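Local coordinates for catabolite control protein A (Lactococcus lactis, PDB 2O20) that probably regulates transcription globally in carbon catabolite repression and activation, as a DNA-binding repressor and activator of the LacI family, at residues G67-T72 / E113-K118; D86-M91 / V300-L305; S101-E106 / M126-D131; Y164-Y169 / L321-F326; E220-Y225 / K229-R234. The protein carries 1 engineered substitution. All coordinates share one frame; numbering follows the deposited sequence. Where two conformers were deposited one is given.

Interactions 1, 2 and 3 belong to the subdomain built on the six-stranded parallel sheet, interaction 5 to the four-stranded one. Interaction 4 sets helix 164-177 against the linker from strand 318-320 to strand 324-326, where the chain passes between subdomains. Interactions 1 and 3, centres about 11 Å apart, touch where Pro71 O meets Asp102 N at 2.7 Å, probably a hydrogen bond. Interactions 3 and 5 meet across the gap between subdomains, the ligand cleft in relatives: Ser128 CB packs on Tyr223 OH at 3.7 Å. A sulfate, probably from the crystallisation liquor, lies about 4 Å from the Ser128 side chain. Interaction 2 reaches interaction 4 through Val300 CG2 and Leu321 CD1, 4.2 Å apart.

Interaction 1: G67-T72 / E113-K118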
# COMPACT_ATOMS: atom_id res chain seq x y z
N GLY D 67 -19.70 -5.66 -6.89
CA GLY D 67 -18.57 -6.58 -6.70
C GLY D 67 -17.30 -6.00 -7.30
O GLY D 67 -17.27 -5.63 -8.48
N VAL D 68 -16.22 -5.96 -6.52
CA VAL D 68 -14.91 -5.46 -7.00
C VAL D 68 -13.84 -6.52 -6.79
O VAL D 68 -13.58 -6.93 -5.66
CB VAL D 68 -14.48 -4.15 -6.27
CG1 VAL D 68 -13.21 -3.57 -6.87
CG2 VAL D 68 -15.62 -3.11 -6.29
N ILE D 69 -13.21 -6.92 -7.88
CA ILE D 69 -12.17 -7.94 -7.88
C ILE D 69 -10.87 -7.25 -8.19
O ILE D 69 -10.78 -6.51 -9.16
CB ILE D 69 -12.40 -9.00 -8.96
CG1 ILE D 69 -13.81 -9.55 -8.82
CG2 ILE D 69 -11.31 -10.12 -8.82
CD1 ILE D 69 -14.23 -10.51 -9.86
N LEU D 70 -9.87 -7.48 -7.34
CA LEU D 70 -8.51 -6.94 -7.55
C LEU D 70 -7.51 -7.99 -7.09
O LEU D 70 -7.87 -8.83 -6.28
CB LEU D 70 -8.30 -5.62 -6.77
CG LEU D 70 -8.41 -5.63 -5.24
CD1 LEU D 70 -7.73 -4.36 -4.62
CD2 LEU D 70 -9.84 -5.72 -4.72
N PRO D 71 -6.30 -7.99 -7.67
CA PRO D 71 -5.30 -8.99 -7.24
C PRO D 71 -5.06 -8.97 -5.73
O PRO D 71 -5.16 -10.00 -5.05
CB PRO D 71 -4.07 -8.56 -8.02
CG PRO D 71 -4.63 -8.02 -9.26
CD PRO D 71 -5.79 -7.22 -8.82
N THR D 72 -4.75 -7.80 -5.19
CA THR D 72 -4.55 -7.69 -3.73
C THR D 72 -4.68 -6.25 -3.25
O THR D 72 -4.29 -5.30 -3.93
CB THR D 72 -3.18 -8.28 -3.27
OG1 THR D 72 -3.01 -8.13 -1.86
CG2 THR D 72 -2.03 -7.61 -4.00
N GLU D 113 -18.27 -16.73 -9.03
CA GLU D 113 -19.35 -17.60 -8.58
C GLU D 113 -20.02 -17.02 -7.36
O GLU D 113 -21.25 -16.98 -7.27
CB GLU D 113 -18.83 -19.01 -8.25
CG GLU D 113 -18.43 -19.81 -9.46
CD GLU D 113 -17.96 -21.23 -9.14
OE1 GLU D 113 -17.63 -21.53 -7.97
OE2 GLU D 113 -17.93 -22.04 -10.09
N THR D 114 -19.21 -16.56 -6.41
CA THR D 114 -19.73 -15.98 -5.19
C THR D 114 -20.50 -14.70 -5.50
O THR D 114 -21.58 -14.48 -4.94
CB THR D 114 -18.62 -15.73 -4.17
OG1 THR D 114 -17.98 -16.98 -3.87
CG2 THR D 114 -19.19 -15.16 -2.88
N PHE D 115 -19.97 -13.86 -6.40
CA PHE D 115 -20.66 -12.63 -6.85
C PHE D 115 -22.00 -12.92 -7.56
O PHE D 115 -23.02 -12.31 -7.26
CB PHE D 115 -19.77 -11.81 -7.81
CG PHE D 115 -18.67 -10.99 -7.14
CD1 PHE D 115 -18.41 -11.06 -5.78
CD2 PHE D 115 -17.86 -10.19 -7.92
CE1 PHE D 115 -17.38 -10.31 -5.20
CE2 PHE D 115 -16.83 -9.45 -7.37
CZ PHE D 115 -16.60 -9.50 -6.00
N LEU D 116 -21.96 -13.84 -8.53
CA LEU D 116 -23.15 -14.20 -9.33
C LEU D 116 -24.21 -14.86 -8.46
O LEU D 116 -25.40 -14.63 -8.66
CB LEU D 116 -22.77 -15.12 -10.52
CG LEU D 116 -22.19 -14.52 -11.83
CD1 LEU D 116 -20.95 -13.60 -11.65
CD2 LEU D 116 -21.84 -15.66 -12.82
N SER D 117 -23.78 -15.64 -7.46
CA SER D 117 -24.71 -16.25 -6.50
C SER D 117 -25.30 -15.24 -5.53
O SER D 117 -26.47 -15.37 -5.15
CB SER D 117 -24.06 -17.39 -5.72
OG SER D 117 -23.58 -16.96 -4.45
N LYS D 118 -24.49 -14.26 -5.09
CA LYS D 118 -25.00 -13.16 -4.26
C LYS D 118 -25.86 -12.19 -5.05
O LYS D 118 -26.46 -11.31 -4.48
CB LYS D 118 -23.86 -12.37 -3.64
CG LYS D 118 -23.17 -13.03 -2.48
CD LYS D 118 -21.98 -12.17 -2.07
CE LYS D 118 -21.10 -12.86 -1.07
NZ LYS D 118 -19.71 -12.25 -1.04
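Within the parallel sheet of the Rossmann-like subdomain, strand 65-70 is covered by helix 105-118, and Phe115 of the helix packs on Gly67, Val68 and Ile69. The short segments run antiparallel, at 178°, with their axes 9.8 Å apart. Gly67 CA lies over one face of the Phe115 ring, displaced toward its rim, in a CH-pi contact 3.8 Å from the ring centroid. Having no side chain, Gly67 lets the ring settle directly on the strand backbone; Val68 N is 3.6 Å from Phe115 CZ. Ile69 CG1 packs against Phe115 CE2 at 3.4 Å, and Ile69 CD1 follows, 3.8 Å from Phe115 CE2. Ile69 CG1 stands anti to its carbonyl carbon (chi1 -52°), which turns this longer branch to the ring. Val111 and Leu112 of the same helix also touch Ile69. Val68 points the other way, onto Val85 of helix 76-91. A parallel strand with helices on both sides is characteristic of the three-layer alpha/beta/alpha sandwich of periplasmic binding proteins and LacI-family regulators.

Interaction 2: D86-M91 / V300-L305. Engineered in segment 86-91: Ala89 (natural residue Asp).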
# COMPACT_ATOMS: atom_id res chain seq x y z
N ASP D 86 -15.07 3.30 -4.56
CA ASP D 86 -15.76 3.39 -3.27
C ASP D 86 -16.49 4.72 -3.07
O ASP D 86 -17.64 4.75 -2.63
CB ASP D 86 -14.74 3.15 -2.16
CG ASP D 86 -15.35 3.07 -0.77
OD1 ASP D 86 -14.81 3.73 0.16
OD2 ASP D 86 -16.34 2.34 -0.60
N ASP D 87 -15.81 5.83 -3.37
CA ASP D 87 -16.39 7.15 -3.20
C ASP D 87 -17.65 7.37 -4.03
O ASP D 87 -18.65 7.96 -3.53
CB ASP D 87 -15.33 8.22 -3.45
CG ASP D 87 -14.40 8.40 -2.25
OD1 ASP D 87 -14.55 7.62 -1.27
OD2 ASP D 87 -13.50 9.30 -2.30
N ILE D 88 -17.63 6.91 -5.28
CA ILE D 88 -18.78 7.09 -6.16
C ILE D 88 -19.94 6.17 -5.77
O ILE D 88 -21.12 6.58 -5.77
CB ILE D 88 -18.38 6.87 -7.66
CG1 ILE D 88 -17.33 7.91 -8.11
CG2 ILE D 88 -19.63 6.90 -8.56
CD1 ILE D 88 -17.90 9.32 -8.27
N ALA D 89 -19.62 4.93 -5.44
CA ALA D 89 -20.64 3.97 -5.00
C ALA D 89 -21.28 4.41 -3.66
O ALA D 89 -22.50 4.38 -3.49
CB ALA D 89 -20.03 2.56 -4.87
N SER D 90 -20.46 4.86 -2.72
CA SER D 90 -20.95 5.34 -1.43
C SER D 90 -21.85 6.61 -1.51
O SER D 90 -22.73 6.81 -0.65
CB SER D 90 -19.77 5.58 -0.49
OG SER D 90 -19.14 4.34 -0.22
N MET D 91 -21.65 7.42 -2.53
CA MET D 91 -22.49 8.58 -2.79
C MET D 91 -23.96 8.17 -2.99
O MET D 91 -24.87 8.91 -2.62
CB MET D 91 -21.98 9.30 -4.03
CG MET D 91 -22.66 10.59 -4.36
SD MET D 91 -21.70 11.55 -5.55
CE MET D 91 -21.57 10.41 -6.92
N VAL D 300 -14.24 7.23 -12.61
CA VAL D 300 -14.79 7.24 -13.97
C VAL D 300 -15.43 5.89 -14.28
O VAL D 300 -16.51 5.85 -14.87
CB VAL D 300 -13.70 7.66 -15.03
CG1 VAL D 300 -14.17 7.39 -16.43
CG2 VAL D 300 -13.38 9.14 -14.87
N ALA D 301 -14.77 4.81 -13.87
CA ALA D 301 -15.30 3.46 -14.06
C ALA D 301 -16.60 3.26 -13.32
O ALA D 301 -17.55 2.65 -13.84
CB ALA D 301 -14.30 2.44 -13.60
N MET D 302 -16.67 3.74 -12.08
CA MET D 302 -17.87 3.52 -11.27
C MET D 302 -19.06 4.38 -11.80
O MET D 302 -20.23 3.95 -11.77
CB MET D 302 -17.57 3.74 -9.78
CG MET D 302 -18.67 3.31 -8.85
SD MET D 302 -19.12 1.55 -8.89
CE MET D 302 -20.86 1.67 -9.29
N ARG D 303 -18.76 5.56 -12.33
CA ARG D 303 -19.77 6.41 -12.99
C ARG D 303 -20.39 5.69 -14.19
O ARG D 303 -21.62 5.74 -14.39
CB ARG D 303 -19.16 7.75 -13.43
CG ARG D 303 -19.05 8.75 -12.31
CD ARG D 303 -18.47 10.07 -12.77
NE ARG D 303 -18.03 10.85 -11.62
CZ ARG D 303 -16.81 11.36 -11.46
NH1 ARG D 303 -15.86 11.22 -12.40
NH2 ARG D 303 -16.55 12.05 -10.34
N LEU D 304 -19.53 5.03 -14.98
CA LEU D 304 -19.97 4.30 -16.15
C LEU D 304 -20.83 3.11 -15.69
O LEU D 304 -21.94 2.91 -16.18
CB LEU D 304 -18.75 3.84 -16.98
CG LEU D 304 -18.98 3.00 -18.25
CD1 LEU D 304 -19.91 3.70 -19.15
CD2 LEU D 304 -17.68 2.73 -18.98
N LEU D 305 -20.32 2.34 -14.74
CA LEU D 305 -21.06 1.18 -14.23
C LEU D 305 -22.46 1.57 -13.67
O LEU D 305 -23.41 0.83 -13.82
CB LEU D 305 -20.26 0.42 -13.17
CG LEU D 305 -20.84 -0.92 -12.65
CD1 LEU D 305 -21.06 -1.98 -13.76
CD2 LEU D 305 -19.97 -1.50 -11.57
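Ile88 lays its CB and CG2 against the CB and CG of Met302, the two side chains overlapping flank to flank as they run in opposing senses. The closest pair is Ile88 CG2 and Met302 CG, at 3.7 Å, and Ile88 CB is 3.8 Å from that same CG. Met302 starts anti to its backbone N (chi1 -170°), which lays CG along Ile88; the bend at chi2 (61°) then turns the sulfur toward Ala89. There Met302 SD comes to 4.2 Å from Ala89 CB, and Met302 CG lies 3.9 Å from Ala89 N. Ala89 is an engineered residue, aspartate in the natural sequence.

The other branch of Ile88 goes to Arg303, whose extended chain crosses it at about a right angle. Ile88 CD1 approaches the guanidinium obliquely, 3.7 Å from Arg303 NE and 3.7 Å from Arg303 NH2. Helices 76-91 and 294-309 thus pack side by side on the six-stranded sheet, their short segments inclined at 37° with axes 8.7 Å apart. Ala301 and Leu305 turn to strand 145-148, while Ala89 also touches Met96. No hydrogen bond links the two segments: the inner part of the contact is apolar and held by dispersion and exclusion of water, and its exposed margin is the charged Arg303, lying against a methyl group.

Interaction 3: S101-E106 / M126-D131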
# COMPACT_ATOMS: atom_id res chain seq x y z
N SER D 101 -7.98 -11.63 -5.64
CA SER D 101 -7.79 -12.74 -6.58
C SER D 101 -6.35 -13.26 -6.65
O SER D 101 -6.15 -14.34 -7.20
CB SER D 101 -8.16 -12.30 -7.98
OG SER D 101 -7.15 -11.46 -8.53
N ASP D 102 -5.38 -12.47 -6.17
CA ASP D 102 -3.94 -12.76 -6.29
C ASP D 102 -3.54 -13.03 -7.75
O ASP D 102 -2.56 -13.74 -8.01
CB ASP D 102 -3.53 -13.93 -5.38
CG ASP D 102 -3.77 -13.62 -3.90
OD1 ASP D 102 -3.23 -12.61 -3.41
OD2 ASP D 102 -4.52 -14.36 -3.25
N ASN D 103 -4.30 -12.46 -8.69
CA ASN D 103 -4.13 -12.76 -10.12
C ASN D 103 -4.13 -14.25 -10.52
O ASN D 103 -3.45 -14.64 -11.49
CB ASN D 103 -2.83 -12.11 -10.60
CG ASN D 103 -3.04 -10.73 -11.09
OD1 ASN D 103 -2.24 -9.86 -10.81
ND2 ASN D 103 -4.10 -10.50 -11.88
N ASP D 104 -4.86 -15.06 -9.77
CA ASP D 104 -4.97 -16.51 -9.99
C ASP D 104 -6.34 -16.77 -10.65
O ASP D 104 -7.36 -16.46 -10.07
CB ASP D 104 -4.84 -17.22 -8.63
CG ASP D 104 -4.96 -18.74 -8.70
OD1 ASP D 104 -4.32 -19.42 -7.86
OD2 ASP D 104 -5.68 -19.29 -9.55
N VAL D 105 -6.35 -17.39 -11.83
CA VAL D 105 -7.58 -17.58 -12.60
C VAL D 105 -8.60 -18.50 -11.92
O VAL D 105 -9.81 -18.28 -12.03
CB VAL D 105 -7.28 -18.06 -14.05
CG1 VAL D 105 -8.57 -18.27 -14.83
CG2 VAL D 105 -6.41 -17.04 -14.76
N GLU D 106 -8.13 -19.50 -11.18
CA GLU D 106 -9.00 -20.33 -10.35
C GLU D 106 -9.69 -19.51 -9.27
O GLU D 106 -10.87 -19.69 -8.98
CB GLU D 106 -8.19 -21.43 -9.65
CG GLU D 106 -7.41 -22.38 -10.54
CD GLU D 106 -6.73 -23.51 -9.75
OE1 GLU D 106 -7.13 -23.75 -8.58
OE2 GLU D 106 -5.80 -24.17 -10.29
N MET D 126 -10.28 -5.64 -11.94
CA MET D 126 -8.90 -5.19 -12.02
C MET D 126 -8.05 -6.46 -11.97
O MET D 126 -8.40 -7.41 -11.29
CB MET D 126 -8.56 -4.30 -10.82
CG MET D 126 -9.02 -2.86 -10.88
SD MET D 126 -8.81 -2.09 -9.24
CE MET D 126 -10.40 -2.43 -8.54
N GLY D 127 -6.96 -6.47 -12.72
CA GLY D 127 -6.07 -7.63 -12.78
C GLY D 127 -5.31 -7.61 -14.09
O GLY D 127 -5.57 -6.77 -14.94
N SER D 128 -4.38 -8.54 -14.27
CA SER D 128 -3.47 -8.48 -15.42
C SER D 128 -4.24 -8.54 -16.74
O SER D 128 -3.90 -7.82 -17.68
CB SER D 128 -2.42 -9.58 -15.34
OG SER D 128 -3.01 -10.85 -15.13
N SER D 129 -5.26 -9.40 -16.81
CA SER D 129 -6.20 -9.39 -17.93
C SER D 129 -7.28 -10.45 -17.78
O SER D 129 -7.11 -11.46 -17.08
CB SER D 129 -5.48 -9.63 -19.26
OG SER D 129 -4.71 -10.80 -19.16
N LEU D 130 -8.38 -10.23 -18.49
CA LEU D 130 -9.57 -11.06 -18.42
C LEU D 130 -9.42 -12.38 -19.19
O LEU D 130 -9.35 -12.38 -20.42
CB LEU D 130 -10.78 -10.26 -18.95
CG LEU D 130 -12.14 -10.79 -18.54
CD1 LEU D 130 -12.35 -10.60 -17.05
CD2 LEU D 130 -13.25 -10.11 -19.35
N ASP D 131 -9.35 -13.49 -18.45
CA ASP D 131 -9.22 -14.83 -19.03
C ASP D 131 -10.52 -15.25 -19.73
O ASP D 131 -11.61 -14.82 -19.36
CB ASP D 131 -8.84 -15.84 -17.93
CG ASP D 131 -8.56 -17.24 -18.46
OD1 ASP D 131 -7.37 -17.59 -18.60
OD2 ASP D 131 -9.53 -17.99 -18.72
O HOH W 1 -8.10 -10.26 -10.67
O HOH W 2 -2.87 -13.69 -13.95
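Val105 faces Asp131 at about a right angle, and from its CB both methyl groups reach across. Val105 CG1, anti to the backbone N (chi1 179°), rests 3.8 Å from Asp131 CG and 3.9 Å from Asp131 CB; Val105 CG2 lies 4.0 Å from Asp131 OD1. The carboxylate has its polar work at the start of helix 132-141: Asp131 is the N-cap, and its OD2 accepts from Lys133 N. Asp104 likewise caps helix 105-118, through a weak bond from Glu106 N. These loops lie at the C-terminal edge of the parallel sheet, each leading from a strand into the next helix; in relatives this edge faces the cleft between the two subdomains, and probably does so here. A water spans them, accepting from Ser101 OG at 2.6 Å and donating to Met126 O at 2.9 Å. Another donates to Asn103 O at 2.7 Å. Ser101 OG also takes the N-H of Asn103 at 3.0 Å in an ST turn, inside a type I' turn from Ser101 to Asp104.

Interaction 4: Y164-Y169 / L321-F326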
# COMPACT_ATOMS: atom_id res chain seq x y z
N TYR D 164 -1.55 3.59 -23.12
CA TYR D 164 -0.26 2.92 -22.80
C TYR D 164 0.80 3.06 -23.91
O TYR D 164 2.03 3.11 -23.65
CB TYR D 164 -0.50 1.44 -22.51
CG TYR D 164 -1.46 1.19 -21.36
CD1 TYR D 164 -1.10 1.46 -20.04
CD2 TYR D 164 -2.72 0.66 -21.60
CE1 TYR D 164 -1.97 1.23 -19.01
CE2 TYR D 164 -3.61 0.43 -20.54
CZ TYR D 164 -3.22 0.71 -19.25
OH TYR D 164 -4.08 0.49 -18.19
N HIS D 165 0.33 3.10 -25.15
CA HIS D 165 1.20 3.31 -26.31
C HIS D 165 1.94 4.66 -26.20
O HIS D 165 3.17 4.72 -26.22
CB HIS D 165 0.35 3.26 -27.58
CG HIS D 165 1.10 3.62 -28.82
ND1 HIS D 165 1.33 4.92 -29.20
CD2 HIS D 165 1.64 2.85 -29.78
CE1 HIS D 165 2.00 4.94 -30.34
NE2 HIS D 165 2.19 3.69 -30.72
N LEU D 166 1.18 5.71 -26.01
CA LEU D 166 1.75 7.05 -25.89
C LEU D 166 2.68 7.18 -24.67
O LEU D 166 3.77 7.75 -24.78
CB LEU D 166 0.62 8.11 -25.88
CG LEU D 166 1.01 9.58 -25.73
CD1 LEU D 166 1.83 10.03 -26.92
CD2 LEU D 166 -0.24 10.42 -25.56
N ALA D 167 2.26 6.66 -23.52
CA ALA D 167 3.12 6.67 -22.32
C ALA D 167 4.45 5.93 -22.54
O ALA D 167 5.50 6.41 -22.14
CB ALA D 167 2.35 6.09 -21.11
N ALA D 168 4.39 4.77 -23.18
CA ALA D 168 5.59 3.97 -23.48
C ALA D 168 6.49 4.68 -24.53
O ALA D 168 7.71 4.66 -24.40
CB ALA D 168 5.21 2.56 -23.94
N TYR D 169 5.89 5.33 -25.53
CA TYR D 169 6.62 6.16 -26.50
C TYR D 169 7.33 7.34 -25.82
O TYR D 169 8.53 7.50 -26.02
CB TYR D 169 5.67 6.67 -27.61
CG TYR D 169 6.33 7.63 -28.58
CD1 TYR D 169 7.11 7.17 -29.64
CD2 TYR D 169 6.16 9.01 -28.44
CE1 TYR D 169 7.71 8.06 -30.54
CE2 TYR D 169 6.72 9.91 -29.32
CZ TYR D 169 7.52 9.43 -30.37
OH TYR D 169 8.08 10.33 -31.24
N LEU D 321 -8.03 8.11 -20.17
CA LEU D 321 -7.76 9.30 -19.38
C LEU D 321 -6.34 9.80 -19.64
O LEU D 321 -5.45 9.00 -19.92
CB LEU D 321 -7.97 9.03 -17.88
CG LEU D 321 -9.34 8.49 -17.41
CD1 LEU D 321 -9.40 8.48 -15.89
CD2 LEU D 321 -10.52 9.25 -18.02
N ASP D 322 -6.12 11.10 -19.54
CA ASP D 322 -4.77 11.64 -19.77
C ASP D 322 -3.76 11.22 -18.69
O ASP D 322 -4.14 10.89 -17.58
CB ASP D 322 -4.79 13.15 -19.80
CG ASP D 322 -5.64 13.71 -20.91
OD1 ASP D 322 -5.72 13.10 -22.01
OD2 ASP D 322 -6.23 14.77 -20.64
N HIS D 323 -2.47 11.26 -19.03
CA HIS D 323 -1.37 11.00 -18.07
C HIS D 323 -0.31 12.10 -18.25
O HIS D 323 -0.37 12.87 -19.21
CB HIS D 323 -0.73 9.64 -18.35
CG HIS D 323 -0.01 9.57 -19.65
ND1 HIS D 323 -0.66 9.33 -20.85
CD2 HIS D 323 1.30 9.77 -19.96
CE1 HIS D 323 0.22 9.34 -21.83
NE2 HIS D 323 1.41 9.63 -21.32
N GLU D 324 0.67 12.13 -17.36
CA GLU D 324 1.84 13.03 -17.45
C GLU D 324 3.07 12.20 -17.09
O GLU D 324 2.94 11.06 -16.66
CB GLU D 324 1.73 14.16 -16.42
CG GLU D 324 0.46 14.97 -16.46
CD GLU D 324 -0.11 15.16 -15.07
OE1 GLU D 324 -0.70 14.18 -14.54
OE2 GLU D 324 0.04 16.29 -14.51
N ILE D 325 4.27 12.79 -17.27
CA ILE D 325 5.52 12.21 -16.74
C ILE D 325 6.05 13.19 -15.71
O ILE D 325 6.15 14.40 -15.97
CB ILE D 325 6.55 11.95 -17.84
CG1 ILE D 325 6.05 10.83 -18.76
CG2 ILE D 325 7.94 11.62 -17.26
CD1 ILE D 325 7.00 10.37 -19.81
N PHE D 326 6.32 12.68 -14.50
CA PHE D 326 6.96 13.45 -13.45
C PHE D 326 8.44 13.12 -13.37
O PHE D 326 8.80 11.99 -13.01
CB PHE D 326 6.30 13.14 -12.10
CG PHE D 326 4.86 13.60 -11.99
CD1 PHE D 326 4.34 14.60 -12.82
CD2 PHE D 326 4.06 13.08 -11.00
CE1 PHE D 326 3.01 14.99 -12.69
CE2 PHE D 326 2.74 13.49 -10.86
CZ PHE D 326 2.22 14.45 -11.70
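His323 carries this contact, its imidazole laid against Ala167 and Leu166 of helix 164-177. In sequence order, Leu321 comes first and packs on Asp296 and Leu297 of helix 294-309. Past Asp322, His323 points its ring at helix 164-177. Its CG sits between the backbone N and the carbonyl carbon (chi1 67°), which turns the imidazole toward the helix. Ala167 CB lies over one face, in a CH-pi contact 4.0 Å from the ring centroid and 23° off the normal, displaced toward the rim where His323 NE2 is 3.7 Å away. His323 NE2 also approaches Ala167 CA to 3.6 Å and hydrogen-bonds to Gln170 OE1, a bond that limits rotation of the ring. Leu166 CG lies at the edge of the ring, in its plane, 4.0 Å from His323 CE1; Leu166 CD2 is 3.9 Å from His323 CE1. Glu324 then begins the strand, which pairs with strand 289-291 through Asn291. Ile325 turns back to the helix side and packs on Val290, which also touches Ala167 and His323. Residues 321-326 thus lead from strand 318-320 of the six-stranded sheet into the antiparallel pair, and helix 164-177 packs against this linker, one of the interdomain crossover connections that form the hinge of the periplasmic-binding-protein and LacI-family fold.

Interaction 5: E220-Y225 / K229-R234; sequences EGNYSY and KALAER
The hydrogen bond between the segments is Lys229 N to Tyr225 O, 3.0 Å, an i to i+4 bond of the first turn of helix 225-237, which follows Ser224 at the N-cap.

Packing between side chains has two parts. Lys229 runs obliquely past the Tyr225 ring, with CG above one face toward the rim. Its chain bends at chi3 (-64°), bringing Lys229 CE to 3.6 Å from Tyr225 CE2 and Lys229 NZ to 3.8 Å from that carbon. Farther along, Leu231 and Asn222 extend to meet each other: Leu231 CD1 rests on the amide, 3.6 Å from Asn222 OD1 and 3.6 Å from Asn222 CG. Both residues also touch Ile186 of strand 183-186, so the pair joins the helix to the loop after strand 218-219 and to the sheet.

Polar ends find partners outside the contact. Lys229 NZ forms a salt bridge with Glu226, and Tyr225 OH bonds to Ser256 OG. The Tyr225 ring also meets Tyr282 of the second subunit, their planes at about 45°, which places this helix start at the dimer interface. Chemically, the lysine contributes its methylene chain to the tyrosine while its NZ pairs with Glu226 OE2, and a Leu231 methyl packs on the asparagine amide, whose ND2 is itself hydrogen-bonded to a residue close by in the chain.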
# COMPACT_ATOMS: atom_id res chain seq x y z
N GLU D 220 9.65 -9.94 -19.92
CA GLU D 220 8.24 -10.22 -19.64
C GLU D 220 7.96 -10.97 -18.32
O GLU D 220 8.82 -11.67 -17.77
CB GLU D 220 7.66 -11.11 -20.75
CG GLU D 220 7.53 -10.48 -22.11
CD GLU D 220 6.90 -11.48 -23.07
OE1 GLU D 220 5.74 -11.90 -22.79
OE2 GLU D 220 7.57 -11.86 -24.05
N GLY D 221 6.73 -10.84 -17.85
CA GLY D 221 6.23 -11.63 -16.70
C GLY D 221 6.57 -11.11 -15.31
O GLY D 221 6.63 -11.89 -14.34
N ASN D 222 6.78 -9.80 -15.22
CA ASN D 222 7.30 -9.16 -14.02
C ASN D 222 6.26 -8.32 -13.34
O ASN D 222 5.75 -7.38 -13.94
CB ASN D 222 8.50 -8.30 -14.39
CG ASN D 222 9.64 -9.14 -14.83
OD1 ASN D 222 10.19 -9.91 -14.04
ND2 ASN D 222 10.00 -9.04 -16.12
N TYR D 223 5.94 -8.69 -12.10
CA TYR D 223 4.84 -8.08 -11.34
C TYR D 223 5.19 -7.57 -9.94
O TYR D 223 4.53 -6.65 -9.45
CB TYR D 223 3.67 -9.07 -11.26
CG TYR D 223 3.00 -9.38 -12.60
CD1 TYR D 223 2.08 -8.50 -13.16
CD2 TYR D 223 3.30 -10.55 -13.30
CE1 TYR D 223 1.47 -8.77 -14.38
CE2 TYR D 223 2.72 -10.81 -14.54
CZ TYR D 223 1.78 -9.93 -15.06
OH TYR D 223 1.16 -10.18 -16.28
N SER D 224 6.24 -8.13 -9.33
CA SER D 224 6.57 -7.90 -7.93
C SER D 224 7.89 -7.15 -7.70
O SER D 224 8.79 -7.09 -8.57
CB SER D 224 6.60 -9.25 -7.21
OG SER D 224 7.79 -9.99 -7.46
N TYR D 225 7.98 -6.55 -6.51
CA TYR D 225 9.22 -5.93 -6.01
C TYR D 225 10.42 -6.91 -6.06
O TYR D 225 11.48 -6.56 -6.58
CB TYR D 225 9.00 -5.46 -4.55
CG TYR D 225 10.19 -4.87 -3.87
CD1 TYR D 225 10.64 -3.57 -4.17
CD2 TYR D 225 10.87 -5.57 -2.87
CE1 TYR D 225 11.75 -3.03 -3.51
CE2 TYR D 225 11.97 -5.03 -2.21
CZ TYR D 225 12.40 -3.76 -2.55
OH TYR D 225 13.50 -3.25 -1.88
N LYS D 229 13.99 -6.56 -8.27
CA LYS D 229 15.32 -6.70 -7.67
C LYS D 229 16.20 -7.71 -8.38
O LYS D 229 17.39 -7.45 -8.62
CB LYS D 229 15.21 -7.11 -6.19
CG LYS D 229 14.89 -5.95 -5.25
CD LYS D 229 15.28 -6.25 -3.76
CE LYS D 229 14.49 -7.39 -3.21
NZ LYS D 229 14.71 -7.60 -1.70
N ALA D 230 15.61 -8.86 -8.73
CA ALA D 230 16.35 -9.95 -9.36
C ALA D 230 16.72 -9.70 -10.83
O ALA D 230 17.64 -10.34 -11.37
CB ALA D 230 15.54 -11.28 -9.22
N LEU D 231 16.03 -8.76 -11.48
CA LEU D 231 16.34 -8.40 -12.84
C LEU D 231 17.60 -7.54 -13.00
O LEU D 231 18.17 -7.49 -14.09
CB LEU D 231 15.15 -7.61 -13.46
CG LEU D 231 14.00 -8.50 -13.96
CD1 LEU D 231 12.88 -7.63 -14.49
CD2 LEU D 231 14.47 -9.45 -15.04
N ALA D 232 17.98 -6.82 -11.95
CA ALA D 232 19.05 -5.81 -12.05
C ALA D 232 20.29 -6.36 -12.77
O ALA D 232 20.73 -5.79 -13.77
CB ALA D 232 19.41 -5.24 -10.70
N GLU D 233 20.83 -7.48 -12.29
CA GLU D 233 22.07 -7.99 -12.87
C GLU D 233 21.86 -8.48 -14.32
O GLU D 233 22.82 -8.43 -15.15
CB GLU D 233 22.70 -9.05 -11.96
CG GLU D 233 24.17 -9.27 -12.22
CD GLU D 233 25.05 -8.10 -11.84
OE1 GLU D 233 26.11 -7.91 -12.48
OE2 GLU D 233 24.73 -7.37 -10.89
N ARG D 234 20.62 -8.91 -14.64
CA ARG D 234 20.29 -9.38 -15.98
C ARG D 234 20.36 -8.24 -17.00
O ARG D 234 20.82 -8.43 -18.09
CB ARG D 234 18.90 -10.02 -16.02
CG ARG D 234 18.71 -11.17 -15.06
CD ARG D 234 19.65 -12.34 -15.35
NE ARG D 234 20.17 -12.77 -14.06
CZ ARG D 234 21.38 -12.55 -13.58
NH1 ARG D 234 22.35 -11.99 -14.30
NH2 ARG D 234 21.64 -12.96 -12.36